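Local coordinates for Sys-1 protein (Caenorhabditis elegans, PDB 3C2G), which acts as a beta-catenin-type transcriptional coregulator in the Wnt signalling asymmetry pathway, binding the TCF factor POP-1 directly to activate or repress target genes, at residues C146-V151 with I190-R195; F196-D201 with G268-D273; I226-V231 with F264-L269. One frame throughout, in Å; residues are numbered along the deposited sequence.

Contact 1. Residues C146-V151 with I190-R195; sequences CIIMGV and IFIIFR
Ile148 reaches across from helix 134-150 and divides its side chain between two consecutive isoleucines of helix 189-198. Its CG2 methyl meets the CG2 methyl of Ile192 at 3.6 Å, the closest approach between the two segments, and the two chains lie alongside with their ends pointing opposite ways. In both residues CG1 sits beside the backbone N (chi1 -68° in Ile148, -59° in Ile192), which leaves CG2 anti to that N; this is the branch each presents to the other. The longer arm of Ile148, extended at chi2, runs on to the neighbouring residue: its CD1 lies 4.0 Å from CG1 of Ile193, whose side chain stands roughly perpendicular to it. CD1 also comes to 4.1 Å from CA of Ile193, which places the methyl against the root of that side chain. At the exposed margin the selenomethionine Met149 curls round so that its SE atom approaches the same CG2 of Ile192 at a looser 4.4 Å. Contact is thus purely apolar, grading from buried Ile148 and Ile193 to the solvent side at Met149. The axes of the two short helical segments are 10.4 Å apart at their closest and inclined at 54°. Farther back on helix 134-150, Phe144 also packs on Ile193, which touches Leu173 of helix 167-174 as well; Ile192 touches Arg262 of helix 251-270, so helix 189-198 packs against all three of these helices.

Contact 2. Residues F196-D201 with G268-D273; sequences FIISKD and GLLLHD
The ends of two helices of the armadillo domain, 189-198 and 251-270, meet here through their last turns, in a buried apolar contact centred on Ile198. This residue, the last of its helix, points its side chain at the partner segment and splits it between two successive leucines. CG2 of Ile198 approaches CD2 of Leu269 at 4.0 Å, the two side chains meeting at a slant. The other branch goes to Leu270: with CG1 beside the backbone N (chi1 -84°) and the arm extended beyond it, CD1 of Ile198 comes to 4.0 Å from CD2 of Leu270, this time with the chains nearly square to each other. Leu270 starts out alongside the partner segment, and the end of its side chain closes the distance.

In the armadillo fold, helices of successive repeats stack on one another around a common hydrophobic core; here both segments leave their helices just past the contact. Residues Ile198 to Asp201 form a type II beta turn, closed by a 2.9 Å bond from Asp201 N to Ile198 O, whereas Leu271 is the centre of an inverse gamma turn in which His272 N donates to Leu270 O at 2.8 Å. Asp201 and Asp273 then stand as N-caps of the helices that follow, 202-210 and 274-282. The first of these helices also lines the contact, with Lys205 and Phe208 against Ile198, and His272 NE2 is hydrogen-bonded to Asp206 OD1. Asp201 has a further partner in Lys165, with which it forms a salt bridge.

Contact 3. Residues I226-V231 with F264-L269; sequences IKLNAV and FDLLGL
Leu228 of helix 224-239 extends its side chain toward helix 251-270 and meets Leu266 and Leu267 in two different orientations. Against Leu267 it lies side by side, the two chains running in opposing senses: CD1 of Leu228 is 3.9 Å from CD2 of Leu267, and CB of Leu228 is likewise 3.9 Å from that methyl. One branch of Leu267 therefore touches both the base and the end of Leu228. Leu266 instead comes in crosswise and reaches the same CD1 with its CD2, at 3.8 Å. Their places on the helix, one residue apart, and their first torsions both differ: Leu266 has CG anti to the backbone N (chi1 -175°), Leu267 beside it (chi1 -72°). CD1 of Leu228 is in this way shared by two leucines approaching from different directions. Asn229 adds a looser touch, its OD1 lying 4.3 Å from CD1 of Leu267. The segments run nearly antiparallel, at 159°, with their axes 10.6 Å apart at closest. Around them, Phe177 also packs on Leu228, Phe191 and Ile198 of helix 189-198 lie against Leu266, and Leu307 of helix 298-311 lies against Leu267. All four touching residues are buried and the leucines meet only through carbon, which implies that the two helices are held together here by dispersion and the exclusion of water, without directional polar bonds.

In the fold
Along the chain, contact 1 closes before the other two open; contacts 2 and 3 then end on the same part of helix 251-270 and share Gly268 and Leu269. Contacts 1 and 2 both use helix 189-198, on successive turns, with centres about 14 Å apart; the centres of contacts 2 and 3 are about 12 Å apart, and those of 1 and 3 about 18 Å. A salt bridge from Arg195 NH1 to Asp265 OD2 joins contacts 1 and 3. In space, helix 134-150 packs on 189-198, that on 251-270, and that in turn on 224-239, which precedes 251-270 in the chain, consistent with the continuous hydrophobic core of an armadillo domain, the scaffold through which beta-catenins bind TCF factors.

Contact 1. Residues C146-V151 with I190-R195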
loop_
_atom_site.group_PDB
_atom_site.type_symbol
_atom_site.label_atom_id
_atom_site.label_comp_id
_atom_site.label_asym_id
_atom_site.label_seq_id
_atom_site.Cartn_x
_atom_site.Cartn_y
_atom_site.Cartn_z
ATOM N N CYS A 146 6.487 -25.884 -0.682
ATOM C CA CYS A 146 7.836 -26.086 -1.218
ATOM C C CYS A 146 8.003 -25.677 -2.674
ATOM O O CYS A 146 9.007 -25.066 -3.025
ATOM C CB CYS A 146 8.258 -27.532 -1.073
ATOM S SG CYS A 146 8.785 -27.942 0.565
ATOM N N ILE A 147 7.035 -26.020 -3.521
ATOM C CA ILE A 147 7.101 -25.629 -4.931
ATOM C C ILE A 147 6.965 -24.112 -5.093
ATOM O O ILE A 147 7.719 -23.496 -5.847
ATOM C CB ILE A 147 6.044 -26.342 -5.800
ATOM C CG1 ILE A 147 6.233 -27.860 -5.747
ATOM C CG2 ILE A 147 6.136 -25.872 -7.247
ATOM C CD1 ILE A 147 5.065 -28.628 -6.327
ATOM N N ILE A 148 6.014 -23.517 -4.375
ATOM C CA ILE A 148 5.760 -22.083 -4.492
ATOM C C ILE A 148 6.906 -21.248 -3.926
ATOM O O ILE A 148 7.268 -20.231 -4.497
ATOM C CB ILE A 148 4.403 -21.673 -3.878
ATOM C CG1 ILE A 148 3.268 -22.248 -4.720
ATOM C CG2 ILE A 148 4.286 -20.150 -3.801
ATOM C CD1 ILE A 148 1.924 -22.239 -4.046
HETATM N N MSE A 149 7.489 -21.687 -2.819
HETATM C CA MSE A 149 8.614 -20.965 -2.253
HETATM C C MSE A 149 9.901 -21.331 -2.973
HETATM O O MSE A 149 10.862 -20.573 -2.954
HETATM C CB MSE A 149 8.750 -21.226 -0.749
HETATM C CG MSE A 149 7.564 -20.745 0.118
HETATM SE SE MSE A 149 6.853 -18.943 -0.295
HETATM C CE MSE A 149 8.494 -17.868 -0.086
ATOM N N GLY A 150 9.908 -22.481 -3.636
ATOM C CA GLY A 150 11.150 -23.038 -4.152
ATOM C C GLY A 150 11.529 -22.700 -5.576
ATOM O O GLY A 150 12.652 -22.280 -5.827
ATOM N N VAL A 151 10.610 -22.894 -6.515
ATOM C CA VAL A 151 10.970 -22.793 -7.932
ATOM C C VAL A 151 11.297 -21.358 -8.334
ATOM O O VAL A 151 10.497 -20.441 -8.143
ATOM C CB VAL A 151 9.927 -23.445 -8.895
ATOM C CG1 VAL A 151 9.677 -24.890 -8.518
ATOM C CG2 VAL A 151 8.619 -22.683 -8.906
ATOM N N ILE A 190 -2.687 -22.307 2.794
ATOM C CA ILE A 190 -3.877 -21.837 2.096
ATOM C C ILE A 190 -3.710 -20.389 1.626
ATOM O O ILE A 190 -4.168 -20.036 0.542
ATOM C CB ILE A 190 -5.137 -21.998 2.960
ATOM C CG1 ILE A 190 -5.541 -23.472 2.986
ATOM C CG2 ILE A 190 -6.289 -21.187 2.409
ATOM C CD1 ILE A 190 -6.197 -23.902 4.264
ATOM N N PHE A 191 -3.021 -19.571 2.417
ATOM C CA PHE A 191 -2.732 -18.204 2.009
ATOM C C PHE A 191 -1.688 -18.141 0.912
ATOM O O PHE A 191 -1.863 -17.425 -0.069
ATOM C CB PHE A 191 -2.332 -17.339 3.213
ATOM C CG PHE A 191 -3.460 -17.115 4.179
ATOM C CD1 PHE A 191 -4.437 -16.162 3.913
ATOM C CD2 PHE A 191 -3.565 -17.884 5.340
ATOM C CE1 PHE A 191 -5.496 -15.954 4.800
ATOM C CE2 PHE A 191 -4.617 -17.695 6.230
ATOM C CZ PHE A 191 -5.589 -16.728 5.966
ATOM N N ILE A 192 -0.604 -18.891 1.080
ATOM C CA ILE A 192 0.466 -18.963 0.076
ATOM C C ILE A 192 -0.085 -19.276 -1.316
ATOM O O ILE A 192 0.269 -18.610 -2.281
ATOM C CB ILE A 192 1.541 -19.994 0.483
ATOM C CG1 ILE A 192 2.152 -19.626 1.849
ATOM C CG2 ILE A 192 2.620 -20.107 -0.582
ATOM C CD1 ILE A 192 2.783 -18.217 1.923
ATOM N N ILE A 193 -0.992 -20.244 -1.393
ATOM C CA ILE A 193 -1.584 -20.676 -2.652
ATOM C C ILE A 193 -2.506 -19.615 -3.267
ATOM O O ILE A 193 -2.402 -19.322 -4.457
ATOM C CB ILE A 193 -2.341 -22.022 -2.483
ATOM C CG1 ILE A 193 -1.371 -23.118 -2.038
ATOM C CG2 ILE A 193 -3.036 -22.414 -3.775
ATOM C CD1 ILE A 193 -2.013 -24.249 -1.294
ATOM N N PHE A 194 -3.412 -19.057 -2.469
ATOM C CA PHE A 194 -4.229 -17.919 -2.903
ATOM C C PHE A 194 -3.358 -16.778 -3.417
ATOM O O PHE A 194 -3.572 -16.273 -4.510
ATOM C CB PHE A 194 -5.144 -17.422 -1.787
ATOM C CG PHE A 194 -6.492 -18.067 -1.788
ATOM C CD1 PHE A 194 -7.320 -17.975 -2.906
ATOM C CD2 PHE A 194 -6.944 -18.759 -0.679
ATOM C CE1 PHE A 194 -8.575 -18.578 -2.930
ATOM C CE2 PHE A 194 -8.202 -19.366 -0.689
ATOM C CZ PHE A 194 -9.018 -19.274 -1.820
ATOM N N ARG A 195 -2.349 -16.405 -2.651
ATOM C CA ARG A 195 -1.456 -15.353 -3.089
ATOM C C ARG A 195 -0.879 -15.685 -4.457
ATOM O O ARG A 195 -0.803 -14.825 -5.331
ATOM C CB ARG A 195 -0.339 -15.148 -2.069
ATOM C CG ARG A 195 0.637 -14.040 -2.427
ATOM C CD ARG A 195 1.719 -13.893 -1.363
ATOM N NE ARG A 195 2.599 -12.764 -1.646
ATOM C CZ ARG A 195 2.405 -11.531 -1.190
ATOM N NH1 ARG A 195 1.357 -11.258 -0.422
ATOM N NH2 ARG A 195 3.262 -10.566 -1.502
#

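Contact 2. Residues F196-D201 with G268-D273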
loop_
_atom_site.group_PDB
_atom_site.type_symbol
_atom_site.label_atom_id
_atom_site.label_comp_id
_atom_site.label_asym_id
_atom_site.label_seq_id
_atom_site.Cartn_x
_atom_site.Cartn_y
_atom_site.Cartn_z
ATOM N N PHE A 196 -0.500 -16.948 -4.639
ATOM C CA PHE A 196 0.213 -17.400 -5.813
ATOM C C PHE A 196 -0.647 -17.405 -7.079
ATOM O O PHE A 196 -0.187 -16.973 -8.127
ATOM C CB PHE A 196 0.818 -18.789 -5.528
ATOM C CG PHE A 196 1.553 -19.396 -6.695
ATOM C CD1 PHE A 196 2.808 -18.919 -7.075
ATOM C CD2 PHE A 196 0.991 -20.455 -7.406
ATOM C CE1 PHE A 196 3.490 -19.477 -8.158
ATOM C CE2 PHE A 196 1.672 -21.034 -8.483
ATOM C CZ PHE A 196 2.925 -20.537 -8.861
ATOM N N ILE A 197 -1.883 -17.880 -6.987
ATOM C CA ILE A 197 -2.744 -17.958 -8.162
ATOM C C ILE A 197 -3.366 -16.607 -8.521
ATOM O O ILE A 197 -3.763 -16.375 -9.665
ATOM C CB ILE A 197 -3.869 -19.032 -8.018
ATOM C CG1 ILE A 197 -4.837 -18.674 -6.894
ATOM C CG2 ILE A 197 -3.285 -20.436 -7.818
ATOM C CD1 ILE A 197 -6.028 -19.604 -6.799
ATOM N N ILE A 198 -3.451 -15.725 -7.531
ATOM C CA ILE A 198 -4.044 -14.405 -7.689
ATOM C C ILE A 198 -3.045 -13.453 -8.325
ATOM O O ILE A 198 -3.424 -12.526 -9.023
ATOM C CB ILE A 198 -4.497 -13.860 -6.317
ATOM C CG1 ILE A 198 -5.882 -14.394 -5.971
ATOM C CG2 ILE A 198 -4.484 -12.354 -6.271
ATOM C CD1 ILE A 198 -6.220 -14.276 -4.486
ATOM N N SER A 199 -1.764 -13.693 -8.082
ATOM C CA SER A 199 -0.720 -12.775 -8.506
ATOM C C SER A 199 -0.789 -12.458 -9.999
ATOM O O SER A 199 -0.679 -13.357 -10.839
ATOM C CB SER A 199 0.653 -13.325 -8.136
ATOM O OG SER A 199 1.660 -12.395 -8.474
ATOM N N LYS A 200 -0.994 -11.172 -10.302
ATOM C CA LYS A 200 -1.044 -10.632 -11.676
ATOM C C LYS A 200 -2.234 -11.134 -12.515
ATOM O O LYS A 200 -2.238 -11.021 -13.751
ATOM C CB LYS A 200 0.290 -10.845 -12.413
ATOM C CG LYS A 200 1.499 -10.221 -11.719
ATOM C CD LYS A 200 2.740 -10.269 -12.619
ATOM C CE LYS A 200 3.967 -9.662 -11.923
ATOM N NZ LYS A 200 5.244 -9.970 -12.652
ATOM N N ASP A 201 -3.249 -11.669 -11.840
ATOM C CA ASP A 201 -4.465 -12.119 -12.498
ATOM C C ASP A 201 -5.630 -11.233 -12.051
ATOM O O ASP A 201 -6.451 -11.633 -11.227
ATOM C CB ASP A 201 -4.727 -13.593 -12.168
ATOM C CG ASP A 201 -5.435 -14.341 -13.296
ATOM O OD1 ASP A 201 -4.956 -15.435 -13.668
ATOM O OD2 ASP A 201 -6.462 -13.850 -13.811
ATOM N N GLY A 268 -5.488 -6.978 1.006
ATOM C CA GLY A 268 -4.643 -6.026 0.303
ATOM C C GLY A 268 -4.439 -6.380 -1.165
ATOM O O GLY A 268 -4.528 -5.518 -2.037
ATOM N N LEU A 269 -4.163 -7.654 -1.457
ATOM C CA LEU A 269 -3.966 -8.056 -2.837
ATOM C C LEU A 269 -5.238 -8.077 -3.651
ATOM O O LEU A 269 -5.210 -7.775 -4.843
ATOM C CB LEU A 269 -3.253 -9.399 -2.923
ATOM C CG LEU A 269 -1.862 -9.170 -3.516
ATOM C CD1 LEU A 269 -0.748 -9.765 -2.617
ATOM C CD2 LEU A 269 -1.805 -9.681 -4.969
ATOM N N LEU A 270 -6.353 -8.420 -3.023
ATOM C CA LEU A 270 -7.598 -8.533 -3.759
ATOM C C LEU A 270 -8.159 -7.178 -4.161
ATOM O O LEU A 270 -8.692 -7.022 -5.255
ATOM C CB LEU A 270 -8.638 -9.276 -2.933
ATOM C CG LEU A 270 -8.526 -10.790 -2.895
ATOM C CD1 LEU A 270 -9.399 -11.311 -1.765
ATOM C CD2 LEU A 270 -8.941 -11.386 -4.242
ATOM N N LEU A 271 -8.044 -6.198 -3.268
ATOM C CA LEU A 271 -8.701 -4.911 -3.465
ATOM C C LEU A 271 -7.902 -4.005 -4.400
ATOM O O LEU A 271 -7.329 -3.005 -3.978
ATOM C CB LEU A 271 -8.962 -4.258 -2.107
ATOM C CG LEU A 271 -9.722 -5.158 -1.132
ATOM C CD1 LEU A 271 -9.712 -4.523 0.239
ATOM C CD2 LEU A 271 -11.155 -5.503 -1.594
ATOM N N HIS A 272 -7.866 -4.380 -5.673
ATOM C CA HIS A 272 -6.978 -3.752 -6.649
ATOM C C HIS A 272 -7.432 -2.369 -7.147
ATOM O O HIS A 272 -6.606 -1.548 -7.556
ATOM C CB HIS A 272 -6.742 -4.704 -7.826
ATOM C CG HIS A 272 -7.998 -5.145 -8.515
ATOM N ND1 HIS A 272 -8.373 -4.670 -9.753
ATOM C CD2 HIS A 272 -8.965 -6.018 -8.139
ATOM C CE1 HIS A 272 -9.513 -5.237 -10.113
ATOM N NE2 HIS A 272 -9.898 -6.053 -9.149
ATOM N N ASP A 273 -8.736 -2.105 -7.107
ATOM C CA ASP A 273 -9.277 -0.869 -7.662
ATOM C C ASP A 273 -10.404 -0.281 -6.821
ATOM O O ASP A 273 -10.759 -0.830 -5.771
ATOM C CB ASP A 273 -9.758 -1.098 -9.102
ATOM C CG ASP A 273 -10.917 -2.089 -9.199
ATOM O OD1 ASP A 273 -11.629 -2.326 -8.200
ATOM O OD2 ASP A 273 -11.126 -2.628 -10.300
#

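Contact 3. Residues I226-V231 with F264-L269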
loop_
_atom_site.group_PDB
_atom_site.type_symbol
_atom_site.label_atom_id
_atom_site.label_comp_id
_atom_site.label_asym_id
_atom_site.label_seq_id
_atom_site.Cartn_x
_atom_site.Cartn_y
_atom_site.Cartn_z
ATOM N N ILE A 226 -16.681 -11.014 2.069
ATOM C CA ILE A 226 -17.503 -11.398 3.220
ATOM C C ILE A 226 -16.805 -12.489 4.050
ATOM O O ILE A 226 -16.826 -12.467 5.293
ATOM C CB ILE A 226 -18.920 -11.839 2.762
ATOM C CG1 ILE A 226 -19.637 -10.683 2.042
ATOM C CG2 ILE A 226 -19.765 -12.370 3.925
ATOM C CD1 ILE A 226 -19.943 -9.457 2.923
ATOM N N LYS A 227 -16.169 -13.423 3.352
ATOM C CA LYS A 227 -15.533 -14.558 3.994
ATOM C C LYS A 227 -14.296 -14.145 4.776
ATOM O O LYS A 227 -14.159 -14.490 5.958
ATOM C CB LYS A 227 -15.175 -15.630 2.979
ATOM C CG LYS A 227 -16.350 -16.453 2.478
ATOM C CD LYS A 227 -15.787 -17.649 1.712
ATOM C CE LYS A 227 -16.793 -18.298 0.800
ATOM N NZ LYS A 227 -16.355 -19.691 0.527
ATOM N N LEU A 228 -13.418 -13.383 4.135
ATOM C CA LEU A 228 -12.213 -12.935 4.800
ATOM C C LEU A 228 -12.513 -12.048 6.009
ATOM O O LEU A 228 -11.826 -12.152 7.028
ATOM C CB LEU A 228 -11.252 -12.288 3.808
ATOM C CG LEU A 228 -10.627 -13.320 2.846
ATOM C CD1 LEU A 228 -9.695 -12.659 1.831
ATOM C CD2 LEU A 228 -9.891 -14.441 3.621
ATOM N N ASN A 229 -13.561 -11.218 5.912
ATOM C CA ASN A 229 -14.011 -10.413 7.040
ATOM C C ASN A 229 -14.468 -11.244 8.220
ATOM O O ASN A 229 -14.156 -10.914 9.352
ATOM C CB ASN A 229 -15.129 -9.434 6.649
ATOM C CG ASN A 229 -14.602 -8.179 5.951
ATOM O OD1 ASN A 229 -13.397 -7.926 5.914
ATOM N ND2 ASN A 229 -15.513 -7.392 5.385
ATOM N N ALA A 230 -15.217 -12.314 7.966
ATOM C CA ALA A 230 -15.730 -13.130 9.066
ATOM C C ALA A 230 -14.598 -13.933 9.726
ATOM O O ALA A 230 -14.645 -14.203 10.921
ATOM C CB ALA A 230 -16.852 -14.017 8.608
ATOM N N VAL A 231 -13.569 -14.246 8.947
ATOM C CA VAL A 231 -12.381 -14.928 9.443
ATOM C C VAL A 231 -11.539 -14.003 10.340
ATOM O O VAL A 231 -11.097 -14.413 11.418
ATOM C CB VAL A 231 -11.530 -15.525 8.264
ATOM C CG1 VAL A 231 -10.182 -16.019 8.744
ATOM C CG2 VAL A 231 -12.290 -16.644 7.553
ATOM N N PHE A 264 -5.262 -9.832 6.320
ATOM C CA PHE A 264 -5.026 -8.447 5.934
ATOM C C PHE A 264 -4.224 -8.401 4.633
ATOM O O PHE A 264 -4.571 -7.666 3.711
ATOM C CB PHE A 264 -4.281 -7.651 7.030
ATOM C CG PHE A 264 -5.115 -7.312 8.259
ATOM C CD1 PHE A 264 -6.486 -7.106 8.175
ATOM C CD2 PHE A 264 -4.494 -7.160 9.504
ATOM C CE1 PHE A 264 -7.230 -6.763 9.316
ATOM C CE2 PHE A 264 -5.225 -6.818 10.649
ATOM C CZ PHE A 264 -6.594 -6.618 10.555
ATOM N N ASP A 265 -3.151 -9.181 4.565
ATOM C CA ASP A 265 -2.295 -9.238 3.376
ATOM C C ASP A 265 -3.066 -9.685 2.128
ATOM O O ASP A 265 -2.913 -9.094 1.068
ATOM C CB ASP A 265 -1.097 -10.162 3.625
ATOM C CG ASP A 265 -0.129 -10.216 2.436
ATOM O OD1 ASP A 265 0.395 -9.152 2.023
ATOM O OD2 ASP A 265 0.109 -11.327 1.909
ATOM N N LEU A 266 -3.909 -10.710 2.261
ATOM C CA LEU A 266 -4.691 -11.209 1.127
ATOM C C LEU A 266 -5.735 -10.173 0.634
ATOM O O LEU A 266 -5.802 -9.873 -0.571
ATOM C CB LEU A 266 -5.325 -12.566 1.447
ATOM C CG LEU A 266 -6.092 -13.288 0.337
ATOM C CD1 LEU A 266 -5.281 -13.423 -0.959
ATOM C CD2 LEU A 266 -6.599 -14.661 0.806
ATOM N N LEU A 267 -6.515 -9.608 1.554
ATOM C CA LEU A 267 -7.406 -8.483 1.218
ATOM C C LEU A 267 -6.677 -7.323 0.525
ATOM O O LEU A 267 -7.180 -6.771 -0.445
ATOM C CB LEU A 267 -8.109 -7.970 2.461
ATOM C CG LEU A 267 -9.171 -8.921 2.973
ATOM C CD1 LEU A 267 -9.450 -8.609 4.417
ATOM C CD2 LEU A 267 -10.406 -8.848 2.094
ATOM N N GLY A 268 -5.488 -6.978 1.006
ATOM C CA GLY A 268 -4.643 -6.026 0.303
ATOM C C GLY A 268 -4.439 -6.380 -1.165
ATOM O O GLY A 268 -4.528 -5.518 -2.037
ATOM N N LEU A 269 -4.163 -7.654 -1.457
ATOM C CA LEU A 269 -3.966 -8.056 -2.837
ATOM C C LEU A 269 -5.238 -8.077 -3.651
ATOM O O LEU A 269 -5.210 -7.775 -4.843
ATOM C CB LEU A 269 -3.253 -9.399 -2.923
ATOM C CG LEU A 269 -1.862 -9.170 -3.516
ATOM C CD1 LEU A 269 -0.748 -9.765 -2.617
ATOM C CD2 LEU A 269 -1.805 -9.681 -4.969
#